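Local coordinates for protein agmatine N-acetyltransferase (Drosophila melanogaster, PDB 7CIW) that catalyses transfer of an acetyl group from acetyl-CoA to the amine agmatine, and probably acylates arylalkylamines such as dopamine and serotonin, at residues L27-P32 / V133-R138; F63-L66 / I71-A74. The protein carries 1 engineered substitution. All coordinates share one frame; numbering follows the deposited sequence.

Contact 1. Residues L27-P32 / V133-R138. With COA (coenzyme A), chain B; G0R (N-(4-carbamimidamidobutyl)ethanamide), chain C.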
loop_
_atom_site.group_PDB
_atom_site.type_symbol
_atom_site.label_atom_id
_atom_site.label_comp_id
_atom_site.label_asym_id
_atom_site.label_seq_id
_atom_site.Cartn_x
_atom_site.Cartn_y
_atom_site.Cartn_z
ATOM N N LEU A 27 -10.463 -6.254 -5.017
ATOM C CA LEU A 27 -11.746 -5.589 -5.230
ATOM C C LEU A 27 -12.779 -5.986 -4.183
ATOM O O LEU A 27 -13.698 -5.209 -3.899
ATOM C CB LEU A 27 -12.270 -5.895 -6.635
ATOM C CG LEU A 27 -11.414 -5.236 -7.709
ATOM C CD1 LEU A 27 -11.695 -5.816 -9.085
ATOM C CD2 LEU A 27 -11.641 -3.718 -7.702
ATOM N N ALA A 28 -12.651 -7.173 -3.595
ATOM C CA ALA A 28 -13.635 -7.626 -2.618
ATOM C C ALA A 28 -13.356 -7.117 -1.207
ATOM O O ALA A 28 -14.293 -6.759 -0.488
ATOM C CB ALA A 28 -13.691 -9.155 -2.601
ATOM N N HIS A 29 -12.084 -7.080 -0.784
ATOM C CA HIS A 29 -11.760 -6.909 0.623
ATOM C C HIS A 29 -10.690 -5.867 0.909
ATOM O O HIS A 29 -10.400 -5.612 2.082
ATOM C CB HIS A 29 -11.325 -8.252 1.230
ATOM C CG HIS A 29 -12.405 -9.285 1.213
ATOM N ND1 HIS A 29 -13.659 -9.055 1.735
ATOM C CD2 HIS A 29 -12.429 -10.544 0.713
ATOM C CE1 HIS A 29 -14.407 -10.132 1.568
ATOM N NE2 HIS A 29 -13.684 -11.049 0.951
ATOM N N TYR A 30 -10.090 -5.272 -0.114
ATOM C CA TYR A 30 -9.141 -4.187 0.082
ATOM C C TYR A 30 -9.752 -2.855 -0.325
ATOM O O TYR A 30 -9.950 -1.973 0.514
ATOM C CB TYR A 30 -7.859 -4.445 -0.720
ATOM C CG TYR A 30 -6.912 -3.269 -0.729
ATOM C CD1 TYR A 30 -6.167 -2.943 0.406
ATOM C CD2 TYR A 30 -6.755 -2.484 -1.869
ATOM C CE1 TYR A 30 -5.303 -1.863 0.408
ATOM C CE2 TYR A 30 -5.887 -1.399 -1.874
ATOM C CZ TYR A 30 -5.167 -1.098 -0.733
ATOM O OH TYR A 30 -4.305 -0.026 -0.742
ATOM N N TYR A 31 -10.081 -2.714 -1.602
ATOM C CA TYR A 31 -10.561 -1.435 -2.117
ATOM C C TYR A 31 -11.825 -0.901 -1.444
ATOM O O TYR A 31 -11.899 0.319 -1.233
ATOM C CB TYR A 31 -10.792 -1.572 -3.618
ATOM C CG TYR A 31 -9.575 -1.445 -4.505
ATOM C CD1 TYR A 31 -8.863 -0.247 -4.593
ATOM C CD2 TYR A 31 -9.174 -2.508 -5.308
ATOM C CE1 TYR A 31 -7.775 -0.120 -5.451
ATOM C CE2 TYR A 31 -8.089 -2.389 -6.173
ATOM C CZ TYR A 31 -7.402 -1.191 -6.247
ATOM O OH TYR A 31 -6.340 -1.067 -7.107
ATOM N N PRO A 32 -12.845 -1.703 -1.118
ATOM C CA PRO A 32 -14.064 -1.109 -0.536
ATOM C C PRO A 32 -13.844 -0.428 0.803
ATOM O O PRO A 32 -14.593 0.501 1.129
ATOM C CB PRO A 32 -15.018 -2.309 -0.409
ATOM C CG PRO A 32 -14.530 -3.268 -1.459
ATOM C CD PRO A 32 -13.040 -3.135 -1.422
ATOM N N VAL A 133 -6.719 -7.747 4.257
ATOM C CA VAL A 133 -7.034 -9.040 4.857
ATOM C C VAL A 133 -8.546 -9.231 4.794
ATOM O O VAL A 133 -9.297 -8.296 5.087
ATOM C CB VAL A 133 -6.542 -9.131 6.317
ATOM C CG1 VAL A 133 -6.975 -10.447 6.944
ATOM C CG2 VAL A 133 -5.020 -9.024 6.383
ATOM N N ASP A 134 -8.980 -10.425 4.383
ATOM C CA ASP A 134 -10.388 -10.806 4.418
ATOM C C ASP A 134 -10.955 -10.534 5.809
ATOM O O ASP A 134 -10.346 -10.939 6.809
ATOM C CB ASP A 134 -10.508 -12.294 4.060
ATOM C CG ASP A 134 -11.950 -12.779 3.892
ATOM O OD1 ASP A 134 -12.826 -12.479 4.725
ATOM O OD2 ASP A 134 -12.188 -13.529 2.927
ATOM N N PRO A 135 -12.096 -9.853 5.915
ATOM C CA PRO A 135 -12.666 -9.557 7.240
ATOM C C PRO A 135 -12.816 -10.780 8.122
ATOM O O PRO A 135 -12.659 -10.678 9.344
ATOM C CB PRO A 135 -14.025 -8.936 6.892
ATOM C CG PRO A 135 -13.821 -8.350 5.535
ATOM C CD PRO A 135 -12.914 -9.303 4.825
ATOM N N GLN A 136 -13.079 -11.950 7.536
ATOM C CA GLN A 136 -13.224 -13.162 8.329
ATOM C C GLN A 136 -11.909 -13.643 8.925
ATOM O O GLN A 136 -11.924 -14.489 9.823
ATOM C CB GLN A 136 -13.829 -14.269 7.469
ATOM C CG GLN A 136 -15.307 -14.094 7.220
ATOM C CD GLN A 136 -15.939 -15.324 6.612
ATOM O OE1 GLN A 136 -15.434 -15.877 5.630
ATOM N NE2 GLN A 136 -17.054 -15.761 7.189
ATOM N N LEU A 137 -10.774 -13.143 8.442
ATOM C CA LEU A 137 -9.470 -13.541 8.958
ATOM C C LEU A 137 -8.757 -12.400 9.673
ATOM O O LEU A 137 -7.569 -12.525 9.982
ATOM C CB LEU A 137 -8.593 -14.077 7.825
ATOM C CG LEU A 137 -8.751 -15.503 7.273
ATOM C CD1 LEU A 137 -8.510 -16.537 8.362
ATOM C CD2 LEU A 137 -10.105 -15.717 6.613
ATOM N N ARG A 138 -9.437 -11.285 9.928
ATOM C CA ARG A 138 -8.780 -10.156 10.572
ATOM C C ARG A 138 -8.585 -10.422 12.058
ATOM O O ARG A 138 -9.354 -11.150 12.689
ATOM C CB ARG A 138 -9.574 -8.866 10.351
ATOM C CG ARG A 138 -9.461 -8.357 8.913
ATOM C CD ARG A 138 -10.237 -7.088 8.648
ATOM N NE ARG A 138 -10.268 -6.807 7.213
ATOM C CZ ARG A 138 -11.125 -5.979 6.626
ATOM N NH1 ARG A 138 -12.024 -5.319 7.351
ATOM N NH2 ARG A 138 -11.077 -5.808 5.309
HETATM N N1A COA B . -11.896 -2.775 11.183
HETATM C C2A COA B . -12.130 -2.978 12.509
HETATM N N3A COA B . -11.197 -3.617 13.291
HETATM C C4A COA B . -10.045 -4.050 12.754
HETATM C C5A COA B . -9.821 -3.852 11.446
HETATM C C6A COA B . -10.759 -3.205 10.667
HETATM N N6A COA B . -10.958 -2.765 9.226
HETATM N N7A COA B . -8.608 -4.363 11.117
HETATM C C8A COA B . -8.067 -4.889 12.224
HETATM N N9A COA B . -8.942 -4.688 13.221
HETATM C C1B COA B . -8.975 -5.027 14.520
HETATM C C2B COA B . -8.897 -6.573 14.576
HETATM O O2B COA B . -10.222 -7.206 14.386
HETATM C C3B COA B . -8.300 -6.860 15.750
HETATM O O3B COA B . -9.140 -6.672 16.921
HETATM P P3B COA B . -10.036 -7.887 17.619
HETATM O O7A COA B . -9.350 -9.225 17.425
HETATM O O8A COA B . -10.286 -7.559 19.094
HETATM O O9A COA B . -11.365 -7.876 16.877
HETATM C C4B COA B . -7.192 -5.672 15.919
HETATM O O4B COA B . -7.639 -4.625 15.237
HETATM C C5B COA B . -5.821 -6.110 15.464
HETATM O O5B COA B . -5.979 -6.827 14.247
HETATM P P1A COA B . -4.691 -7.024 13.192
HETATM O O1A COA B . -3.519 -6.082 13.484
HETATM O O2A COA B . -4.286 -8.490 13.171
HETATM O O3A COA B . -5.307 -6.574 11.741
HETATM P P2A COA B . -5.220 -7.405 10.326
HETATM O O4A COA B . -6.050 -8.651 10.404
HETATM O O5A COA B . -3.772 -7.658 9.975
HETATM O O6A COA B . -5.929 -6.322 9.310
HETATM C CBP COA B . -5.745 -4.575 7.801
HETATM C CCP COA B . -5.358 -5.063 9.173
HETATM C CDP COA B . -4.963 -5.439 6.754
HETATM C CEP COA B . -5.366 -3.095 7.643
HETATM C CAP COA B . -7.260 -4.712 7.660
HETATM O OAP COA B . -7.876 -3.801 8.537
HETATM C C9P COA B . -7.787 -4.425 6.240
HETATM O O9P COA B . -7.694 -5.209 5.347
HETATM N N8P COA B . -8.457 -3.161 6.009
HETATM C C7P COA B . -9.050 -2.824 4.702
HETATM C C6P COA B . -8.006 -2.358 3.598
HETATM C C5P COA B . -7.136 -1.309 4.245
HETATM O O5P COA B . -7.596 -0.329 4.769
HETATM N N4P COA B . -5.669 -1.568 4.185
HETATM C C3P COA B . -4.662 -0.711 4.789
HETATM C C2P COA B . -4.555 0.661 4.122
HETATM S S1P COA B . -3.083 1.334 4.952
HETATM C C10 G0R C . -4.829 2.817 -4.302
HETATM N N12 G0R C . -6.252 3.129 -4.254
HETATM C C1 G0R C . -0.593 -0.199 2.414
HETATM C C2 G0R C . -1.793 0.519 1.800
HETATM C C5 G0R C . -2.839 2.672 0.988
HETATM C C6 G0R C . -2.569 3.008 -0.481
HETATM C C7 G0R C . -3.625 3.945 -1.077
HETATM C C8 G0R C . -4.657 3.288 -2.002
HETATM N N4 G0R C . -1.723 1.947 1.573
HETATM N N9 G0R C . -4.105 2.894 -3.279
HETATM N N11 G0R C . -4.224 2.403 -5.544
HETATM O O3 G0R C . -2.764 -0.093 1.501
#
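H29 and D134 lie side by side, their planes 33° apart, with D134 CG 3.7 Å above one face of the imidazole and offset toward its rim, and A28 CB against the other. H29 CG is anti to the carbonyl carbon (chi1 -63°), which carries the ring across to P135, whose CD comes within 3.2 Å of H29 ND1. This packing is the tight part, though H29 stays partly exposed and P135 faces solvent. D134 suits its place because each oxygen has its own task, OD1 accepting from Q136 N in an Asx turn and OD2 forming a salt bridge with R70. The loop belongs to the GNAT fold: R138 stands at the start of the family's pyrophosphate-binding loop, and its CA lies 3.1 Å from O4A of coenzyme A. On the buried, ligand-facing side few atoms meet across the segments; H29 O sits at the guanidinium edge, 3.3 Å from R138 NH2. That guanidinium is sandwiched between P135 CG and the pantetheine carbon C9P, while R138 NE donates to V133 O (2.8 Å) and NH1 forms a salt bridge with E33. V133 N donates to O9P of coenzyme A at 2.9 Å, and Y30 OH donates to O3 of the acetylated agmatine at 2.7 Å.

Contact 2. Residues F63-L66 / I71-A74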
loop_
_atom_site.group_PDB
_atom_site.type_symbol
_atom_site.label_atom_id
_atom_site.label_comp_id
_atom_site.label_asym_id
_atom_site.label_seq_id
_atom_site.Cartn_x
_atom_site.Cartn_y
_atom_site.Cartn_z
ATOM N N PHE A 63 2.672 -10.629 -2.429
ATOM C CA PHE A 63 2.446 -11.903 -1.758
ATOM C C PHE A 63 0.987 -12.049 -1.356
ATOM O O PHE A 63 0.302 -11.064 -1.085
ATOM C CB PHE A 63 3.346 -12.049 -0.518
ATOM C CG PHE A 63 4.807 -11.961 -0.836
ATOM C CD1 PHE A 63 5.526 -13.094 -1.164
ATOM C CD2 PHE A 63 5.452 -10.740 -0.824
ATOM C CE1 PHE A 63 6.878 -13.012 -1.470
ATOM C CE2 PHE A 63 6.799 -10.649 -1.124
ATOM C CZ PHE A 63 7.509 -11.788 -1.456
ATOM N N VAL A 64 0.518 -13.299 -1.323
ATOM C CA VAL A 64 -0.831 -13.602 -0.867
ATOM C C VAL A 64 -0.795 -14.702 0.179
ATOM O O VAL A 64 0.094 -15.559 0.187
ATOM C CB VAL A 64 -1.759 -14.008 -2.032
ATOM C CG1 VAL A 64 -2.016 -12.811 -2.938
ATOM C CG2 VAL A 64 -1.178 -15.184 -2.821
ATOM N N ALA A 65 -1.785 -14.678 1.063
ATOM C CA ALA A 65 -2.064 -15.792 1.959
ATOM C C ALA A 65 -3.218 -16.605 1.384
ATOM O O ALA A 65 -4.252 -16.042 1.008
ATOM C CB ALA A 65 -2.410 -15.293 3.365
ATOM N N LEU A 66 -3.017 -17.919 1.296
ATOM C CA LEU A 66 -3.940 -18.852 0.668
ATOM C C LEU A 66 -4.528 -19.781 1.714
ATOM O O LEU A 66 -3.817 -20.251 2.604
ATOM C CB LEU A 66 -3.233 -19.716 -0.383
ATOM C CG LEU A 66 -2.702 -19.108 -1.665
ATOM C CD1 LEU A 66 -2.024 -20.198 -2.506
ATOM C CD2 LEU A 66 -3.847 -18.471 -2.420
ATOM N N ILE A 71 -7.493 -16.754 -1.908
ATOM C CA ILE A 71 -6.704 -15.679 -1.310
ATOM C C ILE A 71 -7.503 -15.048 -0.179
ATOM O O ILE A 71 -8.653 -14.635 -0.371
ATOM C CB ILE A 71 -6.312 -14.633 -2.365
ATOM C CG1 ILE A 71 -5.405 -15.260 -3.421
ATOM C CG2 ILE A 71 -5.640 -13.424 -1.692
ATOM C CD1 ILE A 71 -5.254 -14.405 -4.675
ATOM N N VAL A 72 -6.897 -14.984 1.006
ATOM C CA VAL A 72 -7.525 -14.371 2.170
ATOM C C VAL A 72 -6.773 -13.142 2.655
ATOM O O VAL A 72 -7.263 -12.447 3.558
ATOM C CB VAL A 72 -7.695 -15.392 3.322
ATOM C CG1 VAL A 72 -8.699 -16.459 2.912
ATOM C CG2 VAL A 72 -6.366 -16.043 3.685
ATOM N N ALA A 73 -5.614 -12.840 2.079
ATOM C CA ALA A 73 -4.877 -11.633 2.420
ATOM C C ALA A 73 -3.865 -11.379 1.310
ATOM O O ALA A 73 -3.451 -12.307 0.615
ATOM C CB ALA A 73 -4.179 -11.757 3.781
ATOM N N ALA A 74 -3.468 -10.123 1.150
ATOM C CA ALA A 74 -2.529 -9.799 0.086
ATOM C C ALA A 74 -1.735 -8.555 0.441
ATOM O O ALA A 74 -2.234 -7.657 1.124
ATOM C CB ALA A 74 -3.247 -9.568 -1.253
#
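The flat groups that meet between F63-L66 and I71-A74 are peptide units, linked by two backbone bonds: A65 N donates to A73 O at 2.9 Å, and V72 N to A65 O at 2.8 Å. The first donor stands above the A73 carbonyl plane, 40° out of it, whereas the second bond runs nearly along the C=O axis of A65. One face of the pair carries V64, L66, I71 and A74; the other carries the methyls of A65 and A73, 4.0 Å apart at CB. A65 faces both V72 and A73, which is a classic beta bulge in an antiparallel hairpin. V72, with psi near -6°, supplies the extra residue, and A73 N is buried without a partner. Branched side chains fill the first face: I71 CG2, anti to the backbone N, reaches V64 CG1 at 3.9 Å, while I71 CG1 (chi1 -64°) turns to L66. The L66 and I71 side chains cross at a slant, L66 CD2 touching I71 CG1 at 3.7 Å. A74 has just a methyl to set against V64 CG1, a small residue where V64 CA and A74 CA are 4.3 Å apart. Helix 19-30 packs on this face, with F25 touching both I71 and A74, while helix 142-156 lies on the other, L146 meeting A73. Strand 10-13 flanks the hairpin beside 62-67, and strand 125-133 flanks it beside 70-80.

How the contacts relate
After the short strands 2-4 and 10-13, helix 19-30 leads into segment 27-32, the opening half of contact 1. The chain then runs into strand 62-67, turns through two residues and returns as strand 70-80, so contact 2 closes a short hairpin. After several helices, strand 125-133 leads to segment 133-138, which closes contact 1 across 100 intervening residues; contact 2 thus nests within that long loop. The two meet directly: D134 N lies 2.8 Å from V72 O, a probable hydrogen bond, and V133 CG2 packs on A73 CB. The bulged strand of the hairpin therefore adjoins the start of the coenzyme-binding loop, which contact 1 ties to helix 19-30.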